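Local coordinates for protein enterotoxin type A (Staphylococcus aureus, PDB 1DYQ) that acts as a superantigen and food-poisoning toxin, binding MHC class II molecules, partly through a zinc ion, and T-cell receptors to activate T cells, at residues A[58-68]-A[87-95]; A[71-81]-A[212-220]. The protein carries 3 engineered substitutions. All coordinates share one frame; numbering follows the deposited sequence. Where two conformers were deposited one is given.

Interaction 1 (A[58-68]-A[87-95]); sequences FFTDHSWYNDL and DLYGAYAGY. Engineered in segment 87-95: Ala93 (natural residue Tyr). With SO4 (sulfate ion), chain C.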
# COMPACT_ATOMS: atom_id res chain seq x y z
N PHE A 58 -11.69 -11.76 -12.79
CA PHE A 58 -11.93 -10.62 -11.91
C PHE A 58 -12.19 -9.35 -12.69
O PHE A 58 -12.95 -8.46 -12.22
CB PHE A 58 -10.64 -10.47 -11.05
CG PHE A 58 -10.74 -9.32 -10.07
CD1 PHE A 58 -11.38 -9.51 -8.87
CD2 PHE A 58 -10.25 -8.07 -10.40
CE1 PHE A 58 -11.51 -8.47 -7.96
CE2 PHE A 58 -10.39 -7.02 -9.49
CZ PHE A 58 -11.03 -7.22 -8.29
N PHE A 59 -11.52 -9.16 -13.81
CA PHE A 59 -11.64 -7.94 -14.61
C PHE A 59 -12.59 -8.17 -15.79
O PHE A 59 -12.36 -9.10 -16.57
CB PHE A 59 -10.28 -7.53 -15.16
CG PHE A 59 -9.26 -7.21 -14.11
CD1 PHE A 59 -9.33 -5.99 -13.45
CD2 PHE A 59 -8.23 -8.08 -13.81
CE1 PHE A 59 -8.40 -5.67 -12.46
CE2 PHE A 59 -7.32 -7.78 -12.81
CZ PHE A 59 -7.40 -6.56 -12.16
N THR A 60 -13.57 -7.30 -15.93
CA THR A 60 -14.50 -7.46 -17.08
C THR A 60 -14.26 -6.39 -18.11
O THR A 60 -14.73 -6.51 -19.26
CB THR A 60 -15.96 -7.42 -16.61
OG1 THR A 60 -16.21 -6.21 -15.90
CG2 THR A 60 -16.26 -8.62 -15.72
N ASP A 61 -13.57 -5.30 -17.76
CA ASP A 61 -13.39 -4.21 -18.72
C ASP A 61 -12.01 -3.62 -18.71
O ASP A 61 -11.80 -2.46 -19.04
N HIS A 62 -11.01 -4.46 -18.40
CA HIS A 62 -9.63 -3.98 -18.40
C HIS A 62 -9.00 -4.18 -19.77
O HIS A 62 -9.23 -5.23 -20.39
CB HIS A 62 -8.83 -4.73 -17.31
CG HIS A 62 -7.51 -4.02 -17.08
ND1 HIS A 62 -6.43 -4.15 -17.89
CD2 HIS A 62 -7.18 -3.13 -16.11
CE1 HIS A 62 -5.44 -3.39 -17.44
NE2 HIS A 62 -5.88 -2.76 -16.36
N SER A 63 -8.18 -3.23 -20.21
CA SER A 63 -7.58 -3.34 -21.55
C SER A 63 -6.58 -4.43 -21.72
O SER A 63 -6.18 -4.73 -22.89
CB SER A 63 -6.99 -1.97 -21.92
OG SER A 63 -6.03 -1.59 -20.93
N TRP A 64 -6.12 -5.12 -20.70
CA TRP A 64 -5.23 -6.26 -20.85
C TRP A 64 -5.58 -7.42 -19.97
O TRP A 64 -5.54 -8.59 -20.38
CB TRP A 64 -3.75 -5.85 -20.65
CG TRP A 64 -2.83 -6.95 -21.15
CD1 TRP A 64 -2.07 -7.79 -20.41
CD2 TRP A 64 -2.62 -7.30 -22.52
NE1 TRP A 64 -1.39 -8.67 -21.23
CE2 TRP A 64 -1.70 -8.36 -22.53
CE3 TRP A 64 -3.12 -6.81 -23.73
CZ2 TRP A 64 -1.25 -8.94 -23.72
CZ3 TRP A 64 -2.67 -7.40 -24.91
CH2 TRP A 64 -1.75 -8.45 -24.90
N TYR A 65 -5.91 -7.17 -18.68
CA TYR A 65 -6.07 -8.26 -17.76
C TYR A 65 -7.48 -8.87 -17.76
O TYR A 65 -8.46 -8.18 -17.84
CB TYR A 65 -5.75 -7.82 -16.31
CG TYR A 65 -4.46 -7.01 -16.23
CD1 TYR A 65 -3.27 -7.52 -16.70
CD2 TYR A 65 -4.46 -5.78 -15.59
CE1 TYR A 65 -2.09 -6.79 -16.63
CE2 TYR A 65 -3.30 -5.03 -15.53
CZ TYR A 65 -2.12 -5.54 -16.04
OH TYR A 65 -0.96 -4.79 -15.99
N ASN A 66 -7.49 -10.17 -17.47
CA ASN A 66 -8.72 -10.88 -17.21
C ASN A 66 -8.75 -11.39 -15.76
O ASN A 66 -9.81 -11.35 -15.15
CB ASN A 66 -8.84 -12.10 -18.16
CG ASN A 66 -9.11 -11.65 -19.58
OD1 ASN A 66 -9.88 -10.74 -19.83
ND2 ASN A 66 -8.41 -12.28 -20.53
N ASP A 67 -7.62 -11.83 -15.25
CA ASP A 67 -7.53 -12.45 -13.94
C ASP A 67 -6.67 -11.60 -12.98
O ASP A 67 -5.77 -10.91 -13.42
CB ASP A 67 -6.86 -13.82 -14.05
CG ASP A 67 -7.63 -14.81 -14.92
OD1 ASP A 67 -8.81 -14.58 -15.23
OD2 ASP A 67 -7.02 -15.84 -15.29
N LEU A 68 -6.98 -11.75 -11.69
CA LEU A 68 -6.17 -11.11 -10.64
C LEU A 68 -5.56 -12.17 -9.74
O LEU A 68 -6.28 -13.01 -9.16
CB LEU A 68 -7.07 -10.18 -9.80
CG LEU A 68 -6.37 -9.56 -8.56
CD1 LEU A 68 -5.31 -8.56 -9.02
CD2 LEU A 68 -7.42 -8.84 -7.69
N ASP A 87 -12.66 -8.88 1.27
CA ASP A 87 -12.64 -7.62 0.58
C ASP A 87 -11.18 -7.37 0.12
O ASP A 87 -10.26 -7.85 0.78
CB ASP A 87 -13.09 -6.46 1.46
CG ASP A 87 -14.47 -6.67 2.06
OD1 ASP A 87 -15.34 -7.27 1.38
OD2 ASP A 87 -14.67 -6.24 3.22
N LEU A 88 -11.07 -6.69 -0.99
CA LEU A 88 -9.77 -6.39 -1.58
C LEU A 88 -9.54 -4.87 -1.64
O LEU A 88 -10.41 -4.11 -1.94
CB LEU A 88 -9.71 -6.92 -3.03
CG LEU A 88 -10.06 -8.43 -3.16
CD1 LEU A 88 -10.03 -8.75 -4.68
CD2 LEU A 88 -9.07 -9.27 -2.44
N TYR A 89 -8.28 -4.51 -1.35
CA TYR A 89 -7.87 -3.11 -1.54
C TYR A 89 -6.34 -3.09 -1.73
O TYR A 89 -5.58 -3.30 -0.80
CB TYR A 89 -8.23 -2.21 -0.33
CG TYR A 89 -8.07 -0.73 -0.62
CD1 TYR A 89 -6.82 -0.17 -0.92
CD2 TYR A 89 -9.16 0.12 -0.55
CE1 TYR A 89 -6.69 1.18 -1.22
CE2 TYR A 89 -9.04 1.47 -0.83
CZ TYR A 89 -7.81 1.99 -1.12
OH TYR A 89 -7.68 3.34 -1.43
N GLY A 90 -5.93 -3.04 -3.01
CA GLY A 90 -4.48 -3.09 -3.27
C GLY A 90 -4.18 -2.67 -4.70
O GLY A 90 -5.08 -2.65 -5.54
N ALA A 91 -2.92 -2.37 -4.96
CA ALA A 91 -2.53 -1.92 -6.30
C ALA A 91 -2.06 -3.16 -7.08
O ALA A 91 -1.16 -3.86 -6.63
CB ALA A 91 -1.31 -0.97 -6.15
N TYR A 92 -2.57 -3.28 -8.30
CA TYR A 92 -2.18 -4.46 -9.11
C TYR A 92 -1.46 -4.04 -10.37
O TYR A 92 -1.59 -2.94 -10.86
CB TYR A 92 -3.45 -5.26 -9.48
CG TYR A 92 -4.45 -4.55 -10.35
CD1 TYR A 92 -4.26 -4.40 -11.72
CD2 TYR A 92 -5.57 -3.93 -9.79
CE1 TYR A 92 -5.13 -3.70 -12.50
CE2 TYR A 92 -6.47 -3.23 -10.58
CZ TYR A 92 -6.26 -3.12 -11.94
OH TYR A 92 -7.14 -2.41 -12.72
N ALA A 93 -0.69 -5.01 -10.92
CA ALA A 93 -0.06 -4.75 -12.23
C ALA A 93 0.54 -6.09 -12.71
O ALA A 93 0.97 -6.89 -11.92
CB ALA A 93 1.12 -3.77 -12.06
N GLY A 94 0.63 -6.22 -14.05
CA GLY A 94 1.30 -7.39 -14.59
C GLY A 94 2.77 -7.43 -14.18
O GLY A 94 3.35 -8.47 -14.00
N TYR A 95 3.37 -6.22 -14.02
CA TYR A 95 4.78 -6.13 -13.68
C TYR A 95 5.07 -6.60 -12.27
O TYR A 95 6.25 -6.85 -11.93
CB TYR A 95 5.38 -4.76 -13.97
CG TYR A 95 4.83 -3.59 -13.20
CD1 TYR A 95 5.15 -3.44 -11.84
CD2 TYR A 95 4.02 -2.65 -13.79
CE1 TYR A 95 4.62 -2.38 -11.12
CE2 TYR A 95 3.50 -1.56 -13.09
CZ TYR A 95 3.82 -1.46 -11.73
OH TYR A 95 3.30 -0.41 -11.01
S SO4 C . 2.23 -4.75 -17.42
O1 SO4 C . 2.50 -3.55 -18.21
O2 SO4 C . 0.89 -5.37 -17.65
O3 SO4 C . 2.26 -4.37 -15.90
O4 SO4 C . 3.34 -5.76 -17.56

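Interaction 2 (A[71-81]-A[212-220]); sequences RFDSKDIVDKY and RIYRDNKTI. Engineered in segment 71-81: Arg71 (natural residue Asp).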
# COMPACT_ATOMS: atom_id res chain seq x y z
N ARG A 71 -0.74 -12.42 -4.21
CA ARG A 71 0.45 -13.08 -3.76
C ARG A 71 0.72 -12.82 -2.26
O ARG A 71 0.52 -11.66 -1.85
CB ARG A 71 1.70 -12.61 -4.54
CG ARG A 71 1.57 -12.77 -6.05
CD ARG A 71 2.84 -12.29 -6.79
NE ARG A 71 4.00 -13.06 -6.37
CZ ARG A 71 5.27 -12.80 -6.64
NH1 ARG A 71 5.62 -11.77 -7.37
NH2 ARG A 71 6.21 -13.61 -6.13
N PHE A 72 0.99 -13.85 -1.53
CA PHE A 72 1.26 -13.73 -0.08
C PHE A 72 2.63 -14.30 0.25
O PHE A 72 3.20 -15.13 -0.45
CB PHE A 72 0.17 -14.49 0.69
CG PHE A 72 -1.22 -14.08 0.43
CD1 PHE A 72 -1.81 -12.98 1.08
CD2 PHE A 72 -2.01 -14.72 -0.52
CE1 PHE A 72 -3.11 -12.61 0.83
CE2 PHE A 72 -3.31 -14.35 -0.78
CZ PHE A 72 -3.88 -13.30 -0.08
N ASP A 73 3.11 -13.97 1.47
CA ASP A 73 4.40 -14.41 1.92
C ASP A 73 4.44 -15.89 2.29
O ASP A 73 5.55 -16.46 2.23
CB ASP A 73 4.82 -13.65 3.20
CG ASP A 73 5.52 -12.36 2.99
OD1 ASP A 73 5.86 -11.95 1.88
OD2 ASP A 73 5.72 -11.64 4.05
N SER A 74 3.38 -16.44 2.81
CA SER A 74 3.41 -17.76 3.41
C SER A 74 2.09 -18.49 3.36
O SER A 74 1.04 -17.96 3.07
CB SER A 74 3.80 -17.57 4.92
OG SER A 74 2.67 -17.01 5.60
N LYS A 75 2.19 -19.80 3.66
CA LYS A 75 1.01 -20.67 3.69
C LYS A 75 0.06 -20.30 4.80
O LYS A 75 -1.14 -20.19 4.59
CB LYS A 75 1.49 -22.11 3.78
CG LYS A 75 0.61 -23.13 4.40
CD LYS A 75 1.42 -24.38 4.81
CE LYS A 75 2.58 -23.98 5.72
NZ LYS A 75 3.50 -25.12 5.98
N ASP A 76 0.59 -19.89 5.97
CA ASP A 76 -0.33 -19.45 7.04
C ASP A 76 -1.13 -18.23 6.63
O ASP A 76 -2.33 -18.12 6.94
CB ASP A 76 0.45 -19.24 8.33
CG ASP A 76 0.61 -20.57 9.08
OD1 ASP A 76 0.61 -21.63 8.43
OD2 ASP A 76 0.71 -20.52 10.32
N ILE A 77 -0.52 -17.30 5.87
CA ILE A 77 -1.24 -16.12 5.46
C ILE A 77 -2.30 -16.44 4.40
O ILE A 77 -3.45 -16.06 4.56
CB ILE A 77 -0.31 -15.00 4.97
CG1 ILE A 77 0.56 -14.51 6.13
CG2 ILE A 77 -1.13 -13.84 4.40
CD1 ILE A 77 1.73 -13.65 5.65
N VAL A 78 -1.91 -17.20 3.37
CA VAL A 78 -2.89 -17.53 2.34
C VAL A 78 -4.02 -18.37 2.92
O VAL A 78 -5.19 -18.10 2.59
CB VAL A 78 -2.28 -18.15 1.09
CG1 VAL A 78 -1.67 -19.50 1.30
CG2 VAL A 78 -3.36 -18.22 -0.02
N ASP A 79 -3.72 -19.26 3.85
CA ASP A 79 -4.76 -20.06 4.50
C ASP A 79 -5.76 -19.26 5.28
O ASP A 79 -6.94 -19.72 5.43
CB ASP A 79 -4.15 -21.17 5.35
CG ASP A 79 -3.56 -22.30 4.56
OD1 ASP A 79 -3.77 -22.36 3.32
OD2 ASP A 79 -2.84 -23.13 5.15
N LYS A 80 -5.48 -18.04 5.71
CA LYS A 80 -6.45 -17.20 6.39
C LYS A 80 -7.60 -16.80 5.48
O LYS A 80 -8.70 -16.46 5.92
CB LYS A 80 -5.80 -15.90 6.91
CG LYS A 80 -5.00 -15.98 8.17
CD LYS A 80 -4.65 -14.56 8.68
CE LYS A 80 -3.37 -14.08 8.03
NZ LYS A 80 -2.50 -13.32 8.98
N TYR A 81 -7.31 -16.66 4.17
CA TYR A 81 -8.20 -16.06 3.23
C TYR A 81 -8.75 -17.00 2.15
O TYR A 81 -9.76 -16.67 1.53
CB TYR A 81 -7.46 -14.89 2.50
CG TYR A 81 -6.94 -13.89 3.56
CD1 TYR A 81 -7.84 -13.10 4.25
CD2 TYR A 81 -5.59 -13.75 3.76
CE1 TYR A 81 -7.38 -12.22 5.23
CE2 TYR A 81 -5.11 -12.85 4.72
CZ TYR A 81 -6.02 -12.10 5.44
OH TYR A 81 -5.57 -11.21 6.39
N ARG A 212 6.46 -5.22 -2.68
CA ARG A 212 6.60 -6.51 -1.97
C ARG A 212 6.52 -6.33 -0.47
O ARG A 212 6.15 -7.25 0.25
CB ARG A 212 7.92 -7.17 -2.39
CG ARG A 212 8.19 -8.48 -1.67
CD ARG A 212 9.34 -9.22 -2.36
NE ARG A 212 9.85 -10.25 -1.46
CZ ARG A 212 10.53 -11.31 -1.90
NH1 ARG A 212 10.64 -11.49 -3.20
NH2 ARG A 212 10.98 -12.16 -1.00
N ILE A 213 6.72 -5.10 0.04
CA ILE A 213 6.53 -4.83 1.45
C ILE A 213 5.10 -5.17 1.89
O ILE A 213 4.89 -5.42 3.08
CB ILE A 213 6.80 -3.36 1.83
CG1 ILE A 213 6.09 -2.39 0.91
CG2 ILE A 213 8.31 -3.11 1.87
CD1 ILE A 213 6.12 -0.94 1.42
N TYR A 214 4.13 -5.19 0.98
CA TYR A 214 2.75 -5.47 1.32
C TYR A 214 2.40 -6.96 1.21
O TYR A 214 1.30 -7.36 1.57
CB TYR A 214 1.80 -4.68 0.47
CG TYR A 214 1.94 -3.17 0.48
CD1 TYR A 214 2.36 -2.53 1.65
CD2 TYR A 214 1.73 -2.43 -0.65
CE1 TYR A 214 2.47 -1.13 1.64
CE2 TYR A 214 1.83 -1.04 -0.67
CZ TYR A 214 2.22 -0.42 0.54
OH TYR A 214 2.42 0.95 0.46
N ARG A 215 3.36 -7.78 0.81
CA ARG A 215 3.11 -9.22 0.62
C ARG A 215 2.87 -9.95 1.89
O ARG A 215 2.35 -11.09 1.89
CB ARG A 215 4.26 -9.82 -0.21
CG ARG A 215 3.85 -11.18 -0.85
CD ARG A 215 5.01 -11.68 -1.72
NE ARG A 215 6.05 -12.30 -0.93
CZ ARG A 215 7.07 -13.03 -1.40
NH1 ARG A 215 7.20 -13.17 -2.71
NH2 ARG A 215 7.93 -13.55 -0.57
N ASP A 216 3.24 -9.40 3.05
CA ASP A 216 2.85 -9.99 4.32
C ASP A 216 1.37 -9.83 4.65
O ASP A 216 0.90 -10.40 5.65
CB ASP A 216 3.71 -9.39 5.44
CG ASP A 216 3.55 -7.91 5.66
OD1 ASP A 216 2.87 -7.15 4.98
OD2 ASP A 216 4.23 -7.43 6.65
N ASN A 217 0.63 -9.04 3.88
CA ASN A 217 -0.76 -8.76 4.14
C ASN A 217 -0.98 -8.36 5.60
O ASN A 217 -1.93 -8.73 6.26
CB ASN A 217 -1.66 -9.98 3.80
CG ASN A 217 -3.05 -9.58 3.41
OD1 ASN A 217 -3.42 -9.53 2.23
ND2 ASN A 217 -3.92 -9.24 4.36
N LYS A 218 -0.05 -7.46 6.07
CA LYS A 218 -0.21 -6.97 7.45
C LYS A 218 -1.53 -6.22 7.59
O LYS A 218 -1.83 -5.31 6.81
CB LYS A 218 0.97 -6.05 7.79
CG LYS A 218 0.90 -5.46 9.18
CD LYS A 218 1.18 -6.46 10.26
CE LYS A 218 1.45 -5.69 11.59
NZ LYS A 218 1.53 -6.65 12.72
N THR A 219 -2.27 -6.54 8.65
CA THR A 219 -3.52 -5.86 8.94
C THR A 219 -3.43 -5.27 10.35
O THR A 219 -2.69 -5.80 11.17
CB THR A 219 -4.71 -6.84 8.91
OG1 THR A 219 -5.96 -6.14 8.91
CG2 THR A 219 -4.68 -7.74 10.14
N ILE A 220 -4.10 -4.15 10.52
CA ILE A 220 -4.14 -3.53 11.86
C ILE A 220 -5.55 -3.10 12.18
O ILE A 220 -6.43 -2.94 11.31
CB ILE A 220 -3.19 -2.32 11.95
CG1 ILE A 220 -3.61 -1.22 11.00
CG2 ILE A 220 -1.73 -2.72 11.81
CD1 ILE A 220 -2.73 0.01 10.95

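Interaction 1 (A[58-68]-A[87-95])
Phe59 drives the edge of its ring into one face of Tyr92, the pair at the heart of an aromatic cluster. The two rings make an edge-to-face pair with centroids 4.7 Å apart and planes at 56°, Phe59 CZ sitting over the centre of the Tyr92 ring. Tyr92 reaches this place with CG between its backbone N and carbonyl carbon (chi1 63°), which directs the ring from the backbone toward the 58-68 loop. Tyr65 meets the rim of the same ring, its CE2 lying 3.8 Å from Tyr92 CE1 and near the Tyr92 plane, while His62 CD2 comes to 3.5 Å from Tyr92 OH.

Leucine contacts extend the apolar layer to Leu88 of strand 86-91. Leu68 splits its branches: CD1 packs on Tyr92 CB, and CD2 points tip to tip at Leu88 CD1. That same Leu88 methyl also touches Phe58 CE1 at 3.6 Å.

Polar contacts gather at Tyr65 OH. Gly94 N donates to it over 2.9 Å at 157°, and the hydroxyl in turn donates to a sulfate ion, presumably a crystallisation component, whose O2 lies 2.6 Å from Tyr65 OH. Tyr95 N donates a bent hydrogen bond to sulfate O3. The engineered Ala93 points its CB away from the loop.

The chemistry thus joins an apolar interior to a polar margin: aromatic packing holds the 58-66 loop against Tyr92 within the OB-fold domain, and one hydroxyl accepts from the backbone while donating a hydrogen bond to the anion.

Interaction 2 (A[71-81]-A[212-220])
Phe72 and Arg215 bring their backbones within 4.9 Å, CA to CA, where the link from strand 67-71 to helix 75-81 passes the type I turn 214-217; Asp73 N donates a weak hydrogen bond to Arg215 O. A straight salt bridge reinforces this approach: Arg215 NE meets Asp73 OD1 at 2.8 Å and 178°, within the guanidinium plane, although the carboxylate stands at 83° to it. Arg215 turns its guanidinium there through a bend at chi3 (79°). The NH2 of the engineered Arg71 lies 3.6 Å from Arg215 NH1, a like-charge approach, while Arg71 NH1 bonds to Gln96 O.

Deeper in, Asn217 places its amide between two rings. Phe72 CE1 comes to 3.4 Å from Asn217 OD1, with the amide at the ring's edge, and Tyr81 crosses the ND2 side obliquely; ND2 itself is hydrogen-bonded to Val112 O of strand 105-114. Ile77 adds its CD1 methyl against Asp216 O and its CG2 against Asn217 CB.

Asp216 OD1 accepts from Lys218 N, forming an Asx turn, and Ser74 N-caps helix 75-81. The whole is an interdomain contact, setting the OB-fold domain against the beta-grasp domain in the two-domain architecture of staphylococcal and streptococcal superantigens.

The two contacts have their centres about 18 Å apart and do not touch, yet their segments alternate along the chain: 58-68 runs by way of strand 67-71 into 71-81, and helix 75-81 leads on to strand 86-91 of segment 87-95. Interaction 1 stays inside the OB-fold domain, whereas interaction 2 carries that domain's strand-to-helix connection across to the beta-grasp domain. Strand 105-114 is common ground, since Val112 touches Leu88 of the first contact as well as Phe72 and Tyr81 of the second. Neither contact belongs to the zinc site of His188, His226 and Asp228; the sulfate is bound at interaction 1.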